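Local structure of hemolysin activator protein CdiB (Acinetobacter baumannii ACICU, 6WIL) at residues G232-N237 / H258-F263; V122-D127 / N134-I139. The protein probably secretes a large CdiA-type toxin across the outer membrane, acting as the two-partner-secretion (Omp85-superfamily) transporter of a contact-dependent growth inhibition system. All blocks are in the same frame, centred on the assembly; numbering follows the deposited sequence.

Interaction 1: residues G232-N237 / H258-F263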
ATOM      1  N   GLY A 232      -8.314  11.096  30.336  1.00 66.16           N
ATOM      2  CA  GLY A 232      -8.055  10.144  29.270  1.00 81.76           C
ATOM      3  C   GLY A 232      -9.258   9.952  28.375  1.00 70.87           C
ATOM      4  O   GLY A 232     -10.346  10.479  28.626  1.00 72.00           O
ATOM      5  N   THR A 233      -9.039   9.172  27.316  1.00 61.39           N
ATOM      6  CA  THR A 233     -10.057   8.855  26.324  1.00 65.24           C
ATOM      7  C   THR A 233     -10.280   7.349  26.290  1.00 60.03           C
ATOM      8  O   THR A 233      -9.330   6.569  26.404  1.00 69.68           O
ATOM      9  CB  THR A 233      -9.647   9.350  24.930  1.00 76.91           C
ATOM     10  OG1 THR A 233      -9.142  10.688  25.021  1.00 78.02           O
ATOM     11  CG2 THR A 233     -10.838   9.327  23.981  1.00 72.40           C
ATOM     12  N   TYR A 234     -11.538   6.944  26.121  1.00 60.38           N
ATOM     13  CA  TYR A 234     -11.925   5.537  26.131  1.00 73.76           C
ATOM     14  C   TYR A 234     -12.673   5.225  24.842  1.00 57.78           C
ATOM     15  O   TYR A 234     -13.727   5.815  24.573  1.00 50.45           O
ATOM     16  CB  TYR A 234     -12.781   5.215  27.360  1.00 60.04           C
ATOM     17  CG  TYR A 234     -12.136   5.638  28.666  1.00 80.89           C
ATOM     18  CD1 TYR A 234     -12.201   6.959  29.099  1.00 83.43           C
ATOM     19  CD2 TYR A 234     -11.455   4.722  29.461  1.00 90.69           C
ATOM     20  CE1 TYR A 234     -11.610   7.358  30.282  1.00 91.26           C
ATOM     21  CE2 TYR A 234     -10.864   5.115  30.654  1.00 99.58           C
ATOM     22  CZ  TYR A 234     -10.944   6.434  31.057  1.00100.54           C
ATOM     23  OH  TYR A 234     -10.361   6.836  32.234  1.00 98.80           O
HETATM   24  N   MSE A 235     -12.128   4.305  24.053  1.00 60.53           N
HETATM   25  CA  MSE A 235     -12.673   3.989  22.737  1.00 50.84           C
HETATM   26  C   MSE A 235     -13.180   2.559  22.632  1.00 44.92           C
HETATM   27  O   MSE A 235     -12.635   1.649  23.247  1.00 46.43           O
HETATM   28  CB  MSE A 235     -11.615   4.220  21.659  1.00 61.47           C
HETATM   29  CG  MSE A 235     -11.730   5.544  20.928  1.00 91.69           C
HETATM   30 SE   MSE A 235     -10.252   5.787  19.673  1.00131.11          SE
HETATM   31  CE  MSE A 235     -10.301   4.031  18.830  1.00 44.98           C
ATOM     32  N   GLY A 236     -14.227   2.376  21.836  1.00 39.01           N
ATOM     33  CA  GLY A 236     -14.723   1.054  21.514  1.00 37.09           C
ATOM     34  C   GLY A 236     -14.965   0.912  20.027  1.00 42.45           C
ATOM     35  O   GLY A 236     -15.624   1.759  19.417  1.00 54.68           O
ATOM     36  N   ASN A 237     -14.434  -0.149  19.429  1.00 37.47           N
ATOM     37  CA  ASN A 237     -14.540  -0.361  17.995  1.00 46.42           C
ATOM     38  C   ASN A 237     -15.140  -1.729  17.713  1.00 37.29           C
ATOM     39  O   ASN A 237     -14.765  -2.724  18.338  1.00 40.66           O
ATOM     40  CB  ASN A 237     -13.168  -0.251  17.311  1.00 58.58           C
ATOM     41  CG  ASN A 237     -12.989   1.059  16.570  1.00 62.59           C
ATOM     42  OD1 ASN A 237     -13.310   1.164  15.386  1.00 61.91           O
ATOM     43  ND2 ASN A 237     -12.471   2.067  17.264  1.00 57.48           N
ATOM     44  N   HIS A 258     -17.088   4.208  19.036  1.00 63.23           N
ATOM     45  CA  HIS A 258     -17.630   5.056  20.092  1.00 58.77           C
ATOM     46  C   HIS A 258     -16.472   5.544  20.947  1.00 49.55           C
ATOM     47  O   HIS A 258     -15.605   4.752  21.327  1.00 61.66           O
ATOM     48  CB  HIS A 258     -18.642   4.310  20.969  1.00 43.74           C
ATOM     49  CG  HIS A 258     -19.857   3.839  20.232  1.00 62.00           C
ATOM     50  ND1 HIS A 258     -20.807   4.704  19.733  1.00 72.42           N
ATOM     51  CD2 HIS A 258     -20.288   2.592  19.928  1.00 90.24           C
ATOM     52  CE1 HIS A 258     -21.765   4.011  19.145  1.00 83.38           C
ATOM     53  NE2 HIS A 258     -21.474   2.726  19.249  1.00 92.84           N
ATOM     54  N   SER A 259     -16.458   6.839  21.248  1.00 50.48           N
ATOM     55  CA  SER A 259     -15.352   7.433  21.983  1.00 54.69           C
ATOM     56  C   SER A 259     -15.888   8.355  23.067  1.00 57.06           C
ATOM     57  O   SER A 259     -16.901   9.032  22.875  1.00 48.73           O
ATOM     58  CB  SER A 259     -14.414   8.209  21.046  1.00 54.26           C
ATOM     59  OG  SER A 259     -13.370   8.837  21.769  1.00 78.08           O
ATOM     60  N   LEU A 260     -15.197   8.370  24.205  1.00 68.79           N
ATOM     61  CA  LEU A 260     -15.511   9.253  25.328  1.00 71.50           C
ATOM     62  C   LEU A 260     -14.224   9.996  25.675  1.00 73.17           C
ATOM     63  O   LEU A 260     -13.360   9.458  26.373  1.00 71.47           O
ATOM     64  CB  LEU A 260     -16.050   8.460  26.519  1.00 64.10           C
ATOM     65  CG  LEU A 260     -16.705   9.210  27.684  1.00 80.68           C
ATOM     66  CD1 LEU A 260     -15.672   9.745  28.669  1.00 80.10           C
ATOM     67  CD2 LEU A 260     -17.589  10.337  27.167  1.00 73.06           C
ATOM     68  N   ASP A 261     -14.096  11.228  25.184  1.00 78.06           N
ATOM     69  CA  ASP A 261     -12.885  12.024  25.349  1.00 90.93           C
ATOM     70  C   ASP A 261     -13.077  12.974  26.528  1.00 94.97           C
ATOM     71  O   ASP A 261     -13.853  13.931  26.442  1.00 94.01           O
ATOM     72  CB  ASP A 261     -12.567  12.790  24.065  1.00 91.49           C
ATOM     73  CG  ASP A 261     -11.170  13.392  24.067  1.00101.22           C
ATOM     74  OD1 ASP A 261     -10.489  13.329  25.111  1.00 96.75           O
ATOM     75  OD2 ASP A 261     -10.751  13.922  23.016  1.00 93.27           O
ATOM     76  N   ASP A 262     -12.367  12.708  27.628  1.00 94.07           N
ATOM     77  CA  ASP A 262     -12.406  13.592  28.788  1.00107.21           C
ATOM     78  C   ASP A 262     -11.554  14.839  28.602  1.00107.09           C
ATOM     79  O   ASP A 262     -11.753  15.822  29.324  1.00103.34           O
ATOM     80  CB  ASP A 262     -11.951  12.848  30.046  1.00 99.36           C
ATOM     81  CG  ASP A 262     -12.991  11.872  30.560  1.00100.44           C
ATOM     82  OD1 ASP A 262     -14.187  12.061  30.253  1.00 99.87           O
ATOM     83  OD2 ASP A 262     -12.616  10.923  31.281  1.00 99.14           O
ATOM     84  N   PHE A 263     -10.609  14.819  27.658  1.00106.81           N
ATOM     85  CA  PHE A 263      -9.804  16.006  27.389  1.00110.74           C
ATOM     86  C   PHE A 263     -10.667  17.159  26.895  1.00119.07           C
ATOM     87  O   PHE A 263     -10.523  18.297  27.359  1.00118.77           O
ATOM     88  CB  PHE A 263      -8.709  15.679  26.373  1.00110.85           C
ATOM     89  CG  PHE A 263      -7.573  14.873  26.942  1.00114.39           C
ATOM     90  CD1 PHE A 263      -6.495  15.502  27.540  1.00108.66           C
ATOM     91  CD2 PHE A 263      -7.589  13.491  26.894  1.00105.80           C
ATOM     92  CE1 PHE A 263      -5.444  14.773  28.058  1.00 95.58           C
ATOM     93  CE2 PHE A 263      -6.544  12.754  27.421  1.00 90.85           C
ATOM     94  CZ  PHE A 263      -5.472  13.399  28.003  1.00 90.04           C
TER

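Interaction 2: residues V122-D127 / N134-I139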
ATOM      1  N   VAL A 122      15.608 -19.217 -29.563  1.00 46.84           N
ATOM      2  CA  VAL A 122      16.313 -20.224 -30.343  1.00 58.12           C
ATOM      3  C   VAL A 122      17.032 -19.526 -31.488  1.00 46.11           C
ATOM      4  O   VAL A 122      16.747 -18.374 -31.830  1.00 37.49           O
ATOM      5  CB  VAL A 122      15.376 -21.328 -30.878  1.00 42.85           C
ATOM      6  CG1 VAL A 122      14.705 -22.054 -29.725  1.00 48.25           C
ATOM      7  CG2 VAL A 122      14.344 -20.740 -31.819  1.00 45.55           C
ATOM      8  N   VAL A 123      17.981 -20.241 -32.080  1.00 52.40           N
ATOM      9  CA  VAL A 123      18.773 -19.730 -33.188  1.00 55.13           C
ATOM     10  C   VAL A 123      18.468 -20.562 -34.424  1.00 53.11           C
ATOM     11  O   VAL A 123      18.321 -21.787 -34.339  1.00 58.92           O
ATOM     12  CB  VAL A 123      20.281 -19.742 -32.858  1.00 49.51           C
ATOM     13  CG1 VAL A 123      20.702 -21.096 -32.310  1.00 56.59           C
ATOM     14  CG2 VAL A 123      21.108 -19.372 -34.084  1.00 42.06           C
ATOM     15  N   SER A 124      18.341 -19.890 -35.567  1.00 58.11           N
ATOM     16  CA  SER A 124      18.207 -20.546 -36.861  1.00 62.53           C
ATOM     17  C   SER A 124      19.550 -20.488 -37.582  1.00 44.96           C
ATOM     18  O   SER A 124      19.763 -19.611 -38.431  1.00 50.42           O
ATOM     19  CB  SER A 124      17.108 -19.877 -37.686  1.00 60.22           C
ATOM     20  OG  SER A 124      16.003 -19.529 -36.867  1.00 73.99           O
ATOM     21  N   PRO A 125      20.474 -21.410 -37.287  1.00 47.52           N
ATOM     22  CA  PRO A 125      21.878 -21.212 -37.680  1.00 51.51           C
ATOM     23  C   PRO A 125      22.150 -21.373 -39.167  1.00 46.62           C
ATOM     24  O   PRO A 125      23.285 -21.132 -39.590  1.00 47.69           O
ATOM     25  CB  PRO A 125      22.623 -22.294 -36.873  1.00 49.45           C
ATOM     26  CG  PRO A 125      21.586 -22.913 -35.946  1.00 50.70           C
ATOM     27  CD  PRO A 125      20.276 -22.703 -36.620  1.00 48.59           C
ATOM     28  N   GLN A 126      21.157 -21.767 -39.970  1.00 44.54           N
ATOM     29  CA  GLN A 126      21.392 -22.000 -41.391  1.00 50.59           C
ATOM     30  C   GLN A 126      21.912 -20.749 -42.088  1.00 57.54           C
ATOM     31  O   GLN A 126      22.826 -20.825 -42.918  1.00 36.05           O
ATOM     32  CB  GLN A 126      20.104 -22.482 -42.063  1.00 43.79           C
ATOM     33  CG  GLN A 126      20.203 -22.627 -43.575  1.00 40.67           C
ATOM     34  CD  GLN A 126      21.193 -23.697 -43.995  1.00 60.54           C
ATOM     35  OE1 GLN A 126      21.482 -24.624 -43.238  1.00 74.09           O
ATOM     36  NE2 GLN A 126      21.720 -23.572 -45.208  1.00 60.50           N
ATOM     37  N   ASP A 127      21.346 -19.588 -41.759  1.00 48.35           N
ATOM     38  CA  ASP A 127      21.703 -18.350 -42.438  1.00 50.71           C
ATOM     39  C   ASP A 127      23.039 -17.785 -41.984  1.00 48.22           C
ATOM     40  O   ASP A 127      23.499 -16.791 -42.560  1.00 45.82           O
ATOM     41  CB  ASP A 127      20.605 -17.308 -42.233  1.00 59.21           C
ATOM     42  CG  ASP A 127      19.224 -17.867 -42.502  1.00 79.09           C
ATOM     43  OD1 ASP A 127      18.652 -18.499 -41.586  1.00 67.54           O
ATOM     44  OD2 ASP A 127      18.720 -17.688 -43.631  1.00 88.90           O
ATOM     45  N   ASN A 134      20.298 -15.071 -37.179  1.00 43.06           N
ATOM     46  CA  ASN A 134      18.842 -15.023 -37.180  1.00 49.66           C
ATOM     47  C   ASN A 134      18.327 -15.707 -35.920  1.00 50.94           C
ATOM     48  O   ASN A 134      18.472 -16.924 -35.759  1.00 50.75           O
ATOM     49  CB  ASN A 134      18.280 -15.672 -38.442  1.00 54.99           C
ATOM     50  CG  ASN A 134      18.436 -14.786 -39.661  1.00 46.85           C
ATOM     51  OD1 ASN A 134      18.656 -13.581 -39.538  1.00 60.98           O
ATOM     52  ND2 ASN A 134      18.306 -15.372 -40.842  1.00 55.98           N
ATOM     53  N   LEU A 135      17.732 -14.919 -35.033  1.00 64.02           N
ATOM     54  CA  LEU A 135      17.160 -15.423 -33.797  1.00 51.91           C
ATOM     55  C   LEU A 135      15.668 -15.660 -33.968  1.00 48.71           C
ATOM     56  O   LEU A 135      15.002 -15.008 -34.777  1.00 37.74           O
ATOM     57  CB  LEU A 135      17.395 -14.450 -32.644  1.00 45.22           C
ATOM     58  CG  LEU A 135      18.833 -14.339 -32.148  1.00 50.83           C
ATOM     59  CD1 LEU A 135      18.890 -13.415 -30.948  1.00 43.95           C
ATOM     60  CD2 LEU A 135      19.380 -15.714 -31.802  1.00 48.26           C
ATOM     61  N   SER A 136      15.149 -16.610 -33.201  1.00 39.26           N
ATOM     62  CA  SER A 136      13.719 -16.873 -33.192  1.00 57.18           C
ATOM     63  C   SER A 136      13.253 -17.060 -31.763  1.00 48.27           C
ATOM     64  O   SER A 136      14.044 -17.344 -30.862  1.00 42.17           O
ATOM     65  CB  SER A 136      13.353 -18.108 -34.012  1.00 43.49           C
ATOM     66  OG  SER A 136      13.200 -17.761 -35.369  1.00 53.41           O
ATOM     67  N   ILE A 137      11.948 -16.927 -31.562  1.00 47.71           N
ATOM     68  CA  ILE A 137      11.370 -17.011 -30.228  1.00 45.90           C
ATOM     69  C   ILE A 137      10.323 -18.116 -30.203  1.00 44.67           C
ATOM     70  O   ILE A 137       9.357 -18.099 -30.979  1.00 42.03           O
ATOM     71  CB  ILE A 137      10.776 -15.669 -29.769  1.00 50.90           C
ATOM     72  CG1 ILE A 137      10.186 -15.819 -28.364  1.00 52.36           C
ATOM     73  CG2 ILE A 137       9.724 -15.160 -30.743  1.00 50.43           C
ATOM     74  CD1 ILE A 137       9.948 -14.527 -27.647  1.00 72.92           C
ATOM     75  N   GLN A 138      10.519 -19.078 -29.312  1.00 39.75           N
ATOM     76  CA  GLN A 138       9.485 -20.061 -29.008  1.00 49.74           C
ATOM     77  C   GLN A 138       8.522 -19.427 -28.017  1.00 52.62           C
ATOM     78  O   GLN A 138       8.731 -19.455 -26.804  1.00 47.27           O
ATOM     79  CB  GLN A 138      10.098 -21.338 -28.454  1.00 40.97           C
ATOM     80  CG  GLN A 138      10.435 -22.349 -29.520  1.00 49.11           C
ATOM     81  CD  GLN A 138      11.466 -23.351 -29.052  1.00 65.81           C
ATOM     82  OE1 GLN A 138      11.889 -23.326 -27.895  1.00 56.68           O
ATOM     83  NE2 GLN A 138      11.887 -24.232 -29.952  1.00 65.22           N
ATOM     84  N   ILE A 139       7.448 -18.849 -28.547  1.00 50.95           N
ATOM     85  CA  ILE A 139       6.481 -18.126 -27.730  1.00 52.37           C
ATOM     86  C   ILE A 139       5.690 -19.136 -26.903  1.00 56.34           C
ATOM     87  O   ILE A 139       4.910 -19.925 -27.445  1.00 64.07           O
ATOM     88  CB  ILE A 139       5.557 -17.263 -28.592  1.00 62.57           C
ATOM     89  CG1 ILE A 139       6.392 -16.305 -29.449  1.00 46.67           C
ATOM     90  CG2 ILE A 139       4.577 -16.504 -27.717  1.00 65.15           C
ATOM     91  CD1 ILE A 139       5.599 -15.157 -30.037  1.00 56.05           C
TER

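Interaction 1: residues G232-N237 / H258-F263
T233 and D261 face each other as a non-hydrogen-bonded antiparallel pair, and their side chains do what the backbones at that rung do not: T233 OG1 donates to D261 OD1 over 3.0 Å, meeting it from above the carboxylate plane. The threonine keeps OG1 beside its own backbone N (chi1 -45°), which turns CG2 toward S259 OG, 3.4 Å away. D261, its CG anti to the backbone N (chi1 -167°), uses the same OD1 to accept from F263 N at 3.0 Å, from the opposite face of the plane. This is an Asx turn, and it begins where the strand ends. After the turn the F263 ring reaches G232, with CE2 3.5 Å from G232 CA. On the other face of the sheet Y234 presents its ring edge, CE1, to D262 OD2 at 3.8 Å. Backbone bonds join Y234 with L260 and G236 with H258 in both directions, part of the hairpin 232-243/251-261 in the 16-stranded barrel. M235 and N237 also touch R17 of helix 8-27. Gripped by two donors, one carboxylate oxygen ties the strand end to its neighbour and shapes the turn; the two donors probably favour the ionised aspartate.

Interaction 2: residues V122-D127 / N134-I139
Q138 and V122 meet at the open end of this short hairpin, their side chains crossing at about a right angle. Q138 can be followed outward from CB: its chain runs extended beyond CG, with CD nearly anti to CA (chi2 159°), and this carries the amide across to V122. There CD lies 3.6 Å from V122 CG1, and OE1 and NE2 sit equally near the same methyl, which therefore rests against the whole flat amide group. A long, flexible glutamine suits this exposed position because its amide can lay a flat face against the methyl. V122 has a second branch: CG2 packs 3.6 Å from S136 CB, its partner in a hydrogen-bonded antiparallel pair. That pair is joined by V122 N to S136 O and by S136 N to V122 O at 2.7 Å. Two residues on, S124 N donates almost straight to N134 O (171° at the hydrogen), while on the other face of the sheet L135 CD2 approaches V123 CB. Small S136 lies beside V122, and its OG bonds to I63 O beyond the hairpin. D127 and N134 ND2 come close, but at a poor angle for bonding. In this POTRA-domain hairpin, then, backbone bonds supply the directional hold between the segments, and the side chains add van der Waals contact, much of it between methyl and polar groups, with no side-chain hydrogen bond between the two segments.

How the interactions relate
Interaction 2 precedes interaction 1 along the chain and belongs to a different module: 122-127/134-139 lies in the first POTRA domain, 232-237/258-263 in the transmembrane barrel. Their centres are 71 Å apart, on opposite sides of the chain's centre, and their nearest atoms are about 50 Å apart, so neither touches the other. Both are antiparallel hairpin contacts, but interaction 1 adds a side-chain hydrogen bond between its segments, whereas interaction 2 relies on backbone bonds. In this family the POTRA domains are periplasmic and probably receive the secreted partner, which the barrel then passes through the membrane; helix 8-27 touches the barrel segment 232-237.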